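Local coordinates for tubulin-like protein CetZ (PDB 3ZID) that binds and probably hydrolyses GTP as a tubulin/FtsZ-family cytoskeletal protein, and is thought to take part in controlling archaeal cell shape, at residues Trp87-Gln90 against Glu91-Leu94; Ile93-Glu96 against Ile97-Gly101; His126-Lys129 against Lys130-Asn134; Ser210-Ser214 against Val215-Gly219; Gly219-Lys222 against Thr223-Gly227. All coordinates share one frame; numbering follows the deposited sequence.

Contact 1. Residues Trp87-Gln90 against Glu91-Leu94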
# COMPACT_ATOMS: atom_id res chain seq x y z
N TRP A 87 -3.04 11.07 -18.64
CA TRP A 87 -4.04 11.38 -19.66
C TRP A 87 -3.51 11.22 -21.08
O TRP A 87 -4.16 10.64 -21.94
CB TRP A 87 -4.60 12.78 -19.43
CG TRP A 87 -5.39 12.84 -18.18
CD1 TRP A 87 -6.29 11.90 -17.74
CD2 TRP A 87 -5.31 13.83 -17.15
NE1 TRP A 87 -6.81 12.27 -16.52
CE2 TRP A 87 -6.21 13.44 -16.13
CE3 TRP A 87 -4.58 15.01 -17.00
CZ2 TRP A 87 -6.40 14.20 -14.97
CZ3 TRP A 87 -4.77 15.76 -15.85
CH2 TRP A 87 -5.67 15.35 -14.85
N GLU A 88 -2.29 11.70 -21.29
CA GLU A 88 -1.64 11.59 -22.59
C GLU A 88 -1.39 10.15 -23.00
O GLU A 88 -1.35 9.84 -24.19
CB GLU A 88 -0.32 12.38 -22.57
CG GLU A 88 -0.53 13.89 -22.49
CD GLU A 88 0.74 14.66 -22.16
OE1 GLU A 88 1.82 14.03 -22.12
OE2 GLU A 88 0.66 15.89 -21.96
N ASN A 89 -1.24 9.26 -22.01
CA ASN A 89 -0.92 7.86 -22.32
C ASN A 89 -1.95 6.86 -21.81
O ASN A 89 -1.71 5.65 -21.85
CB ASN A 89 0.44 7.51 -21.73
CG ASN A 89 1.55 8.35 -22.31
OD1 ASN A 89 2.15 7.98 -23.32
ND2 ASN A 89 1.84 9.48 -21.67
N GLN A 90 -3.10 7.37 -21.39
CA GLN A 90 -4.17 6.58 -20.79
C GLN A 90 -4.59 5.37 -21.63
O GLN A 90 -4.70 4.25 -21.12
CB GLN A 90 -5.39 7.47 -20.52
CG GLN A 90 -6.60 6.75 -19.93
CD GLN A 90 -7.70 7.72 -19.50
OE1 GLN A 90 -7.43 8.80 -18.98
NE2 GLN A 90 -8.95 7.31 -19.69
N GLU A 91 -4.84 5.60 -22.91
CA GLU A 91 -5.30 4.53 -23.78
C GLU A 91 -4.25 3.44 -23.93
O GLU A 91 -4.57 2.25 -23.95
CB GLU A 91 -5.71 5.10 -25.14
CG GLU A 91 -6.81 6.16 -25.05
CD GLU A 91 -8.20 5.59 -24.71
OE1 GLU A 91 -8.32 4.41 -24.31
OE2 GLU A 91 -9.19 6.35 -24.84
N MET A 92 -3.00 3.86 -24.03
CA MET A 92 -1.89 2.93 -24.20
C MET A 92 -1.77 2.03 -22.97
O MET A 92 -1.56 0.82 -23.07
CB MET A 92 -0.60 3.71 -24.43
CG MET A 92 0.61 2.85 -24.71
SD MET A 92 1.71 2.74 -23.29
CE MET A 92 2.26 4.44 -23.15
N ILE A 93 -1.89 2.64 -21.80
CA ILE A 93 -1.83 1.90 -20.55
C ILE A 93 -3.00 0.91 -20.42
O ILE A 93 -2.79 -0.29 -20.23
CB ILE A 93 -1.79 2.87 -19.37
CG1 ILE A 93 -0.41 3.52 -19.32
CG2 ILE A 93 -2.10 2.16 -18.06
CD1 ILE A 93 -0.42 4.93 -18.77
N LEU A 94 -4.22 1.41 -20.57
CA LEU A 94 -5.40 0.55 -20.51
C LEU A 94 -5.42 -0.57 -21.56
O LEU A 94 -5.91 -1.67 -21.29
CB LEU A 94 -6.67 1.40 -20.62
CG LEU A 94 -6.93 2.31 -19.43
CD1 LEU A 94 -8.03 3.30 -19.77
CD2 LEU A 94 -7.34 1.46 -18.27
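Helix 79-98 of the tubulin/FtsZ GTPase domain is kinked here, and residues Asn89-Gln90 meet Met92-Leu94 one turn further on. The regular bonding pattern lapses at Glu91 and Met92, with a phi of -121° at Asn89 marking the kink; i to i+4 bonding resumes directly afterwards. Ile93 N donates to Asn89 O at 3.0 Å, and Leu94 N donates to Gln90 O at 2.9 Å in a nearly straight bond (175° at the hydrogen). Asn89 and Met92 run side by side in the same direction. The Met92 chain, bent at its second and third torsions, folds back so that its methyl CE lies 3.5 Å from Asn89 OD1 and also touches Asn89 CB. At the other end of the amide, Asn89 ND2 is hydrogen-bonded to Gly85 O in the turn before. Ile93 CD1 lies 4.0 Å from Asn89 CB, and the Ile93 side chain also packs on Val69 and on Phe120 of helix 117-131. Gln90 and Leu94 form the second side-by-side pair, and both reach helix 117-131, Gln90 at Glu127 and Leu94 at Arg131. With CG anti to the backbone N (chi1 178°), the Gln90 chain extends alongside the leucine, which brings Leu94 CD1 within 3.7 Å of Gln90 CG.

Contact 2. Residues Ile93-Glu96 against Ile97-Gly101; sequences ILEE and IEKRG
Charged side chains join Glu96 to Arg100 and, more loosely, Glu95 and Glu96 to Lys99. Arg100 approaches Glu96 side-on, and two of its nitrogens converge on one oxygen: NH2 lies 3.0 Å and NE 3.2 Å from Glu96 OE2. The oxygen sits near the guanidinium plane, whereas the carboxylate is turned 79° against that plane, and the two donors arrive from opposite faces of the carboxylate. A bend at chi2 (53°) swings the Glu96 carboxylate toward the arginine. Arg100 NH1 has further salt bridges to Asp65 and Glu44. The extended Lys99 crosses Glu96 at about a right angle; its NZ remains 4.1 Å from Glu95 OE2 and from Glu96 OE1, beyond salt-bridge distance.

Among backbone bonds, Ile97 N and Lys99 N donate to the carbonyls of Ile93 and Glu95, and Glu98 N to Leu94 O at 2.9 Å. Apolar contact is slight, with Ile93 CG2 4.4 Å from Ile97 CD1, but Ile97 also packs on Leu5, Leu7 and Ile46 of the parallel sheet. A type I beta turn from Glu98 to Gly101 carries the chain on from helix 79-98, in the Rossmann-like GTPase domain.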
# COMPACT_ATOMS: atom_id res chain seq x y z
N ILE A 93 -1.89 2.64 -21.80
CA ILE A 93 -1.83 1.90 -20.55
C ILE A 93 -3.00 0.91 -20.42
O ILE A 93 -2.79 -0.29 -20.23
CB ILE A 93 -1.79 2.87 -19.37
CG1 ILE A 93 -0.41 3.52 -19.32
CG2 ILE A 93 -2.10 2.16 -18.06
CD1 ILE A 93 -0.42 4.93 -18.77
N LEU A 94 -4.22 1.41 -20.57
CA LEU A 94 -5.40 0.55 -20.51
C LEU A 94 -5.42 -0.57 -21.56
O LEU A 94 -5.91 -1.67 -21.29
CB LEU A 94 -6.67 1.40 -20.62
CG LEU A 94 -6.93 2.31 -19.43
CD1 LEU A 94 -8.03 3.30 -19.77
CD2 LEU A 94 -7.34 1.46 -18.27
N GLU A 95 -4.88 -0.28 -22.74
CA GLU A 95 -4.78 -1.27 -23.80
C GLU A 95 -3.94 -2.46 -23.34
O GLU A 95 -4.31 -3.62 -23.53
CB GLU A 95 -4.20 -0.65 -25.06
CG GLU A 95 -3.77 -1.65 -26.11
CD GLU A 95 -3.33 -0.99 -27.40
OE1 GLU A 95 -3.38 0.26 -27.48
OE2 GLU A 95 -2.95 -1.71 -28.35
N GLU A 96 -2.81 -2.16 -22.71
CA GLU A 96 -1.91 -3.19 -22.23
C GLU A 96 -2.59 -4.10 -21.23
O GLU A 96 -2.35 -5.32 -21.21
CB GLU A 96 -0.66 -2.55 -21.61
CG GLU A 96 0.34 -3.57 -21.06
CD GLU A 96 0.74 -4.63 -22.06
OE1 GLU A 96 0.84 -4.31 -23.27
OE2 GLU A 96 0.94 -5.79 -21.64
N ILE A 97 -3.44 -3.52 -20.39
CA ILE A 97 -4.20 -4.30 -19.42
C ILE A 97 -5.25 -5.17 -20.09
O ILE A 97 -5.34 -6.37 -19.82
CB ILE A 97 -4.86 -3.36 -18.39
CG1 ILE A 97 -3.78 -2.70 -17.55
CG2 ILE A 97 -5.87 -4.12 -17.55
CD1 ILE A 97 -4.24 -1.48 -16.80
N GLU A 98 -6.03 -4.57 -20.99
CA GLU A 98 -7.10 -5.29 -21.67
C GLU A 98 -6.61 -6.46 -22.53
O GLU A 98 -7.33 -7.43 -22.72
CB GLU A 98 -7.98 -4.33 -22.47
CG GLU A 98 -8.87 -3.48 -21.58
CD GLU A 98 -9.41 -2.24 -22.27
OE1 GLU A 98 -9.02 -1.98 -23.43
OE2 GLU A 98 -10.24 -1.54 -21.65
N LYS A 99 -5.38 -6.37 -23.01
CA LYS A 99 -4.78 -7.46 -23.78
C LYS A 99 -4.69 -8.76 -22.99
O LYS A 99 -4.58 -9.84 -23.57
CB LYS A 99 -3.36 -7.09 -24.21
CG LYS A 99 -3.25 -5.99 -25.24
CD LYS A 99 -1.81 -5.79 -25.68
CE LYS A 99 -1.69 -4.73 -26.77
NZ LYS A 99 -0.29 -4.58 -27.24
N ARG A 100 -4.74 -8.66 -21.66
CA ARG A 100 -4.54 -9.82 -20.81
C ARG A 100 -5.83 -10.44 -20.29
O ARG A 100 -5.80 -11.32 -19.44
CB ARG A 100 -3.60 -9.47 -19.66
CG ARG A 100 -2.35 -8.79 -20.16
CD ARG A 100 -1.22 -8.84 -19.17
NE ARG A 100 -0.03 -8.23 -19.75
CZ ARG A 100 1.21 -8.47 -19.35
NH1 ARG A 100 1.43 -9.32 -18.35
NH2 ARG A 100 2.22 -7.86 -19.95
N GLY A 101 -6.96 -9.98 -20.81
CA GLY A 101 -8.22 -10.65 -20.52
C GLY A 101 -9.02 -10.07 -19.37
O GLY A 101 -8.90 -8.89 -19.03

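Contact 3. Residues His126-Lys129 against Lys130-Asn134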
# COMPACT_ATOMS: atom_id res chain seq x y z
N HIS A 126 -9.92 4.52 -11.37
CA HIS A 126 -11.18 5.05 -11.87
C HIS A 126 -11.56 4.38 -13.17
O HIS A 126 -12.70 3.94 -13.36
CB HIS A 126 -11.08 6.57 -12.10
CG HIS A 126 -12.36 7.18 -12.58
ND1 HIS A 126 -13.52 7.18 -11.82
CD2 HIS A 126 -12.70 7.74 -13.77
CE1 HIS A 126 -14.49 7.75 -12.50
NE2 HIS A 126 -14.02 8.10 -13.68
N GLU A 127 -10.61 4.32 -14.09
CA GLU A 127 -10.86 3.73 -15.39
C GLU A 127 -11.11 2.23 -15.30
O GLU A 127 -11.99 1.69 -15.97
CB GLU A 127 -9.69 4.04 -16.32
CG GLU A 127 -9.61 5.51 -16.70
CD GLU A 127 -10.91 6.01 -17.32
OE1 GLU A 127 -11.50 5.29 -18.17
OE2 GLU A 127 -11.35 7.12 -16.95
N LEU A 128 -10.37 1.56 -14.42
CA LEU A 128 -10.50 0.11 -14.25
C LEU A 128 -11.88 -0.30 -13.72
O LEU A 128 -12.45 -1.32 -14.14
CB LEU A 128 -9.40 -0.44 -13.32
CG LEU A 128 -7.98 -0.43 -13.90
CD1 LEU A 128 -6.95 -0.76 -12.83
CD2 LEU A 128 -7.87 -1.39 -15.09
N LYS A 129 -12.41 0.50 -12.79
CA LYS A 129 -13.72 0.22 -12.20
C LYS A 129 -14.81 0.26 -13.25
O LYS A 129 -15.78 -0.49 -13.16
CB LYS A 129 -14.06 1.19 -11.07
CG LYS A 129 -13.36 0.93 -9.76
CD LYS A 129 -13.81 1.95 -8.74
CE LYS A 129 -15.30 1.85 -8.50
NZ LYS A 129 -15.87 3.16 -8.04
N LYS A 130 -14.67 1.16 -14.23
CA LYS A 130 -15.59 1.23 -15.36
C LYS A 130 -15.52 -0.03 -16.22
O LYS A 130 -16.54 -0.54 -16.64
CB LYS A 130 -15.26 2.41 -16.27
CG LYS A 130 -15.45 3.76 -15.68
CD LYS A 130 -15.03 4.79 -16.72
CE LYS A 130 -14.80 6.15 -16.13
NZ LYS A 130 -14.21 7.06 -17.15
N ARG A 131 -14.31 -0.52 -16.47
CA ARG A 131 -14.10 -1.61 -17.42
C ARG A 131 -14.33 -2.99 -16.80
O ARG A 131 -14.78 -3.91 -17.48
CB ARG A 131 -12.70 -1.52 -18.02
CG ARG A 131 -12.59 -0.43 -19.07
CD ARG A 131 -11.17 0.12 -19.15
NE ARG A 131 -11.08 1.30 -20.02
CZ ARG A 131 -11.46 2.53 -19.66
NH1 ARG A 131 -11.97 2.75 -18.46
NH2 ARG A 131 -11.33 3.53 -20.52
N TYR A 132 -14.05 -3.11 -15.51
CA TYR A 132 -14.19 -4.38 -14.79
C TYR A 132 -15.12 -4.16 -13.62
O TYR A 132 -14.68 -4.16 -12.47
CB TYR A 132 -12.82 -4.84 -14.28
CG TYR A 132 -11.80 -5.11 -15.37
CD1 TYR A 132 -11.83 -6.29 -16.10
CD2 TYR A 132 -10.81 -4.19 -15.65
CE1 TYR A 132 -10.89 -6.55 -17.09
CE2 TYR A 132 -9.87 -4.42 -16.64
CZ TYR A 132 -9.91 -5.61 -17.36
OH TYR A 132 -8.97 -5.84 -18.35
N LYS A 133 -16.41 -3.99 -13.91
CA LYS A 133 -17.40 -3.55 -12.92
C LYS A 133 -17.57 -4.56 -11.81
O LYS A 133 -17.92 -4.21 -10.69
CB LYS A 133 -18.78 -3.30 -13.56
CG LYS A 133 -18.82 -2.30 -14.71
CD LYS A 133 -20.24 -2.22 -15.30
CE LYS A 133 -20.35 -1.18 -16.42
NZ LYS A 133 -21.69 -1.19 -17.10
N ASN A 134 -17.36 -5.83 -12.13
CA ASN A 134 -17.53 -6.89 -11.17
C ASN A 134 -16.25 -7.18 -10.38
O ASN A 134 -16.25 -8.00 -9.47
CB ASN A 134 -18.03 -8.15 -11.88
CG ASN A 134 -19.38 -7.95 -12.55
OD1 ASN A 134 -20.25 -7.27 -12.02
ND2 ASN A 134 -19.55 -8.54 -13.72
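The C-terminal end of helix 117-131, in the beta-alpha-beta unit formed with strands 105-111 and 136-143, is tied by a salt-bridge network in which Glu127 holds Lys130 and Arg131 with separate oxygens. The tight part is the buried Glu127. Its chain bends at chi2 (-56°) and its carboxylate stays about level with its own CA along the helix, so the long Lys130 and Arg131 chains reach back to it. Arg131 NH1 lies 2.6 Å from Glu127 OE1, while NH2 adds a weak bond to the same oxygen. Carboxylate and guanidinium planes are turned 73° apart, and NH1 meets OE1 on its anti side, tilted out of the carboxylate plane. The same NH1 also donates to the backbone, 2.7 Å from Glu127 O, approaching from above the carbonyl plane; Arg131 N donates to that oxygen too. One arginine nitrogen thus bridges the side chain and main chain of a single residue, which would restrict rotation of both groups.

On the solvent side lie Lys130 and His126. Lys130 makes a single charged bond against the several of Arg131: it runs alongside Glu127, pointing the same way, and places NZ 2.9 Å from Glu127 OE2, on the syn side but also tilted from the plane. Its CE comes 3.2 Å from His126 NE2, obliquely to the imidazole ring.

Where the helix ends, Tyr132 N still bonds Leu128 O at 2.8 Å. Tyr132 then leaves helical geometry, and its ring packs toward helix 79-98, with OH hydrogen-bonded to Gly101 O. Within the turn, Leu128 CD2 touches the ring 3.9 Å from Tyr132 CE2.

Contact 4. Residues Ser210-Ser214 against Val215-Gly219; sequences SEMLS and VTDLG
Asp217 OD2 is gripped by two consecutive backbone amides from the preceding loop. Leu213 N is the closer donor, at 2.7 Å, and its bond is almost straight (178° at the hydrogen), meeting the oxygen nearly along the carboxylate C-O direction. Ser214 N lies 3.2 Å from Asp217 OD2 and comes from above the carboxylate plane, 50° out of it. The two N-H groups are likely to stabilise the negative charge and fix the rotation of the carboxylate. The backbone closes the turn in return: Asp217 N donates to Ser214 O at 2.9 Å, so side chain and amide of the aspartate both hold Ser214.

A second polar link joins hydroxyls, Ser214 OG lying 3.1 Å from Thr216 OG1. At chi1 160° Ser214 OG lies beside its own carbonyl carbon, facing Thr216.

Met212 slides past Asp217 in the opposite direction. A bend at its third torsion carries the methyl CE to 3.9 Å from Asp217 CB and to the same distance from Leu218 CG, while the buried Met212 also packs on Leu2. The arrangement is a helix-to-helix connection through a 3-10 turn: the chain leaving helix 186-210 passes through the short turn at 215-217 before entering helix 219-225, with an aspartate carboxylate accepting two loop amides.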
# COMPACT_ATOMS: atom_id res chain seq x y z
N SER A 210 -7.60 -20.95 -2.75
CA SER A 210 -7.68 -22.35 -2.36
C SER A 210 -9.06 -22.73 -1.84
O SER A 210 -9.51 -23.85 -2.01
CB SER A 210 -6.62 -22.65 -1.30
OG SER A 210 -6.92 -21.99 -0.09
N GLU A 211 -9.74 -21.79 -1.20
CA GLU A 211 -11.06 -22.07 -0.66
C GLU A 211 -12.15 -21.71 -1.66
O GLU A 211 -13.34 -21.71 -1.33
CB GLU A 211 -11.26 -21.35 0.69
CG GLU A 211 -11.23 -19.82 0.64
CD GLU A 211 -11.57 -19.17 1.98
OE1 GLU A 211 -11.84 -19.91 2.95
OE2 GLU A 211 -11.57 -17.92 2.06
N MET A 212 -11.76 -21.42 -2.89
CA MET A 212 -12.68 -20.81 -3.85
C MET A 212 -13.47 -21.81 -4.69
O MET A 212 -12.92 -22.72 -5.27
CB MET A 212 -11.94 -19.80 -4.74
CG MET A 212 -12.83 -19.12 -5.76
SD MET A 212 -12.09 -17.64 -6.48
CE MET A 212 -12.37 -16.46 -5.15
N LEU A 213 -14.78 -21.61 -4.74
CA LEU A 213 -15.65 -22.42 -5.58
C LEU A 213 -16.29 -21.51 -6.62
O LEU A 213 -16.71 -21.96 -7.69
CB LEU A 213 -16.72 -23.06 -4.72
CG LEU A 213 -17.68 -24.05 -5.35
CD1 LEU A 213 -16.91 -25.24 -5.93
CD2 LEU A 213 -18.68 -24.52 -4.31
N SER A 214 -16.38 -20.23 -6.27
CA SER A 214 -16.94 -19.22 -7.15
C SER A 214 -16.26 -17.89 -6.87
O SER A 214 -15.74 -17.68 -5.78
CB SER A 214 -18.45 -19.10 -6.92
OG SER A 214 -18.96 -17.86 -7.40
N VAL A 215 -16.27 -17.00 -7.85
CA VAL A 215 -15.72 -15.66 -7.67
C VAL A 215 -16.44 -14.88 -6.55
O VAL A 215 -15.82 -14.03 -5.89
CB VAL A 215 -15.74 -14.86 -8.99
CG1 VAL A 215 -17.18 -14.62 -9.46
CG2 VAL A 215 -15.00 -13.57 -8.82
N THR A 216 -17.72 -15.17 -6.32
CA THR A 216 -18.46 -14.56 -5.20
C THR A 216 -17.83 -14.88 -3.83
O THR A 216 -18.22 -14.30 -2.81
CB THR A 216 -19.94 -15.04 -5.13
OG1 THR A 216 -19.97 -16.44 -4.86
CG2 THR A 216 -20.68 -14.75 -6.42
N ASP A 217 -16.86 -15.78 -3.83
CA ASP A 217 -16.14 -16.11 -2.61
C ASP A 217 -15.21 -14.97 -2.20
O ASP A 217 -14.63 -15.00 -1.12
CB ASP A 217 -15.35 -17.40 -2.76
CG ASP A 217 -16.20 -18.64 -2.56
OD1 ASP A 217 -17.16 -18.57 -1.77
OD2 ASP A 217 -15.91 -19.67 -3.20
N LEU A 218 -15.05 -13.97 -3.08
CA LEU A 218 -14.30 -12.76 -2.72
C LEU A 218 -15.12 -11.83 -1.84
O LEU A 218 -14.64 -10.79 -1.39
CB LEU A 218 -13.88 -11.99 -3.97
CG LEU A 218 -12.82 -12.55 -4.91
CD1 LEU A 218 -12.74 -11.65 -6.12
CD2 LEU A 218 -11.50 -12.54 -4.17
N GLY A 219 -16.36 -12.26 -1.57
CA GLY A 219 -17.36 -11.50 -0.84
C GLY A 219 -16.95 -11.08 0.55
O GLY A 219 -17.10 -9.91 0.93

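Contact 5. Residues Gly219-Lys222 against Thr223-Gly227; sequences GDFK and TVMNG
Phe221 and Met225, one turn apart, cross obliquely, with the methionine chain laid over one face of the phenyl ring. Met225 CG sits above that face, 3.8 Å from the ring centroid and 17° off the ring normal, making a CH-pi contact. The sulfur follows toward the rim: Met225 SD is 4.4 Å from the centroid, at an oblique angle, and lies beside the CE1 and CZ atoms of Phe221 in a Met-aromatic contact. With CG anti to the backbone N (chi1 177°), Phe221 puts its ring out beside the helix, where Met225, bent at both chi2 and chi3, reaches back over it.

On another side of the helix Thr223 turns its hydroxyl back to the preceding turn. Its OG1 donates to Gly219 O at 3.0 Å from above the carbonyl plane, while Thr223 N reaches the same oxygen at 2.9 Å from the opposite face. The carbonyl is therefore held by two donors of one residue. Further along, Val224 N and Met225 N bond the carbonyls of Asp220 and Phe221, and Asn226 N closes the last turn on Lys222 O at 2.9 Å. Lys222 NZ has a salt bridge to Asp169 and a hydrogen bond to Thr136.

Helix 219-225 thus lies between the two sheets: Phe221 and Met225 pack on Val138 of strand 136-143 and Val319 of strand 315-322, Phe221 also meets Leu204 and Leu208 of helix 186-210, and Val224 rests on Val319 and Phe304.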
# COMPACT_ATOMS: atom_id res chain seq x y z
N GLY A 219 -16.36 -12.26 -1.57
CA GLY A 219 -17.36 -11.50 -0.84
C GLY A 219 -16.95 -11.08 0.55
O GLY A 219 -17.10 -9.91 0.93
N ASP A 220 -16.45 -12.05 1.32
CA ASP A 220 -16.02 -11.80 2.69
C ASP A 220 -14.84 -10.82 2.73
O ASP A 220 -14.81 -9.88 3.53
CB ASP A 220 -15.67 -13.10 3.40
CG ASP A 220 -16.90 -13.99 3.62
OD1 ASP A 220 -17.99 -13.66 3.10
OD2 ASP A 220 -16.76 -15.02 4.31
N PHE A 221 -13.89 -11.03 1.84
CA PHE A 221 -12.76 -10.13 1.71
C PHE A 221 -13.24 -8.71 1.39
O PHE A 221 -12.84 -7.74 2.04
CB PHE A 221 -11.80 -10.66 0.65
CG PHE A 221 -10.63 -9.77 0.39
CD1 PHE A 221 -9.70 -9.52 1.39
CD2 PHE A 221 -10.43 -9.21 -0.86
CE1 PHE A 221 -8.60 -8.69 1.15
CE2 PHE A 221 -9.34 -8.39 -1.11
CZ PHE A 221 -8.43 -8.13 -0.10
N LYS A 222 -14.13 -8.58 0.42
CA LYS A 222 -14.66 -7.26 0.08
C LYS A 222 -15.36 -6.64 1.27
O LYS A 222 -15.22 -5.45 1.52
CB LYS A 222 -15.63 -7.33 -1.10
CG LYS A 222 -15.01 -7.74 -2.41
CD LYS A 222 -16.09 -7.98 -3.45
CE LYS A 222 -16.66 -6.67 -3.96
NZ LYS A 222 -15.62 -5.83 -4.62
N THR A 223 -16.12 -7.45 2.00
CA THR A 223 -16.86 -6.97 3.19
C THR A 223 -15.93 -6.33 4.22
O THR A 223 -16.24 -5.29 4.80
CB THR A 223 -17.65 -8.13 3.85
OG1 THR A 223 -18.73 -8.54 2.99
CG2 THR A 223 -18.22 -7.70 5.20
N VAL A 224 -14.80 -6.99 4.49
CA VAL A 224 -13.78 -6.43 5.37
C VAL A 224 -13.19 -5.14 4.78
O VAL A 224 -13.20 -4.11 5.43
CB VAL A 224 -12.65 -7.46 5.63
CG1 VAL A 224 -11.50 -6.81 6.38
CG2 VAL A 224 -13.20 -8.65 6.42
N MET A 225 -12.75 -5.18 3.52
CA MET A 225 -12.03 -4.06 2.93
C MET A 225 -12.88 -2.81 2.82
O MET A 225 -12.37 -1.69 2.88
CB MET A 225 -11.51 -4.44 1.53
CG MET A 225 -10.51 -5.60 1.50
SD MET A 225 -9.00 -5.14 2.35
CE MET A 225 -8.38 -3.92 1.21
N ASN A 226 -14.18 -3.00 2.67
CA ASN A 226 -15.09 -1.87 2.53
C ASN A 226 -15.72 -1.43 3.84
O ASN A 226 -16.63 -0.62 3.84
CB ASN A 226 -16.17 -2.19 1.50
CG ASN A 226 -15.62 -2.23 0.10
OD1 ASN A 226 -14.76 -1.43 -0.26
ND2 ASN A 226 -16.07 -3.19 -0.70
N GLY A 227 -15.22 -1.94 4.95
CA GLY A 227 -15.77 -1.53 6.23
C GLY A 227 -15.14 -0.24 6.72
O GLY A 227 -14.11 0.20 6.19

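Overall arrangement
Contacts 1 and 2 are successive turns of helix 79-98, sharing Ile93 and Leu94, and contact 3 ends the neighbouring helix 117-131; all belong to the GTPase domain. Tyr132 of contact 3 meets Ile97 and Gly101 of contact 2. Between the two helices leucine and isoleucine side chains mix with Gln90, Glu127 and Arg131, and contacts 2 and 3 add salt bridges at the helix ends, which contact 1 lacks. Contacts 4 and 5 continue one another through Gly219, about 13 Å apart between centres: contact 4 is largely a surface loop held by amides on a carboxylate, contact 5 a more buried helix joining backbone bonds with Phe-Met packing.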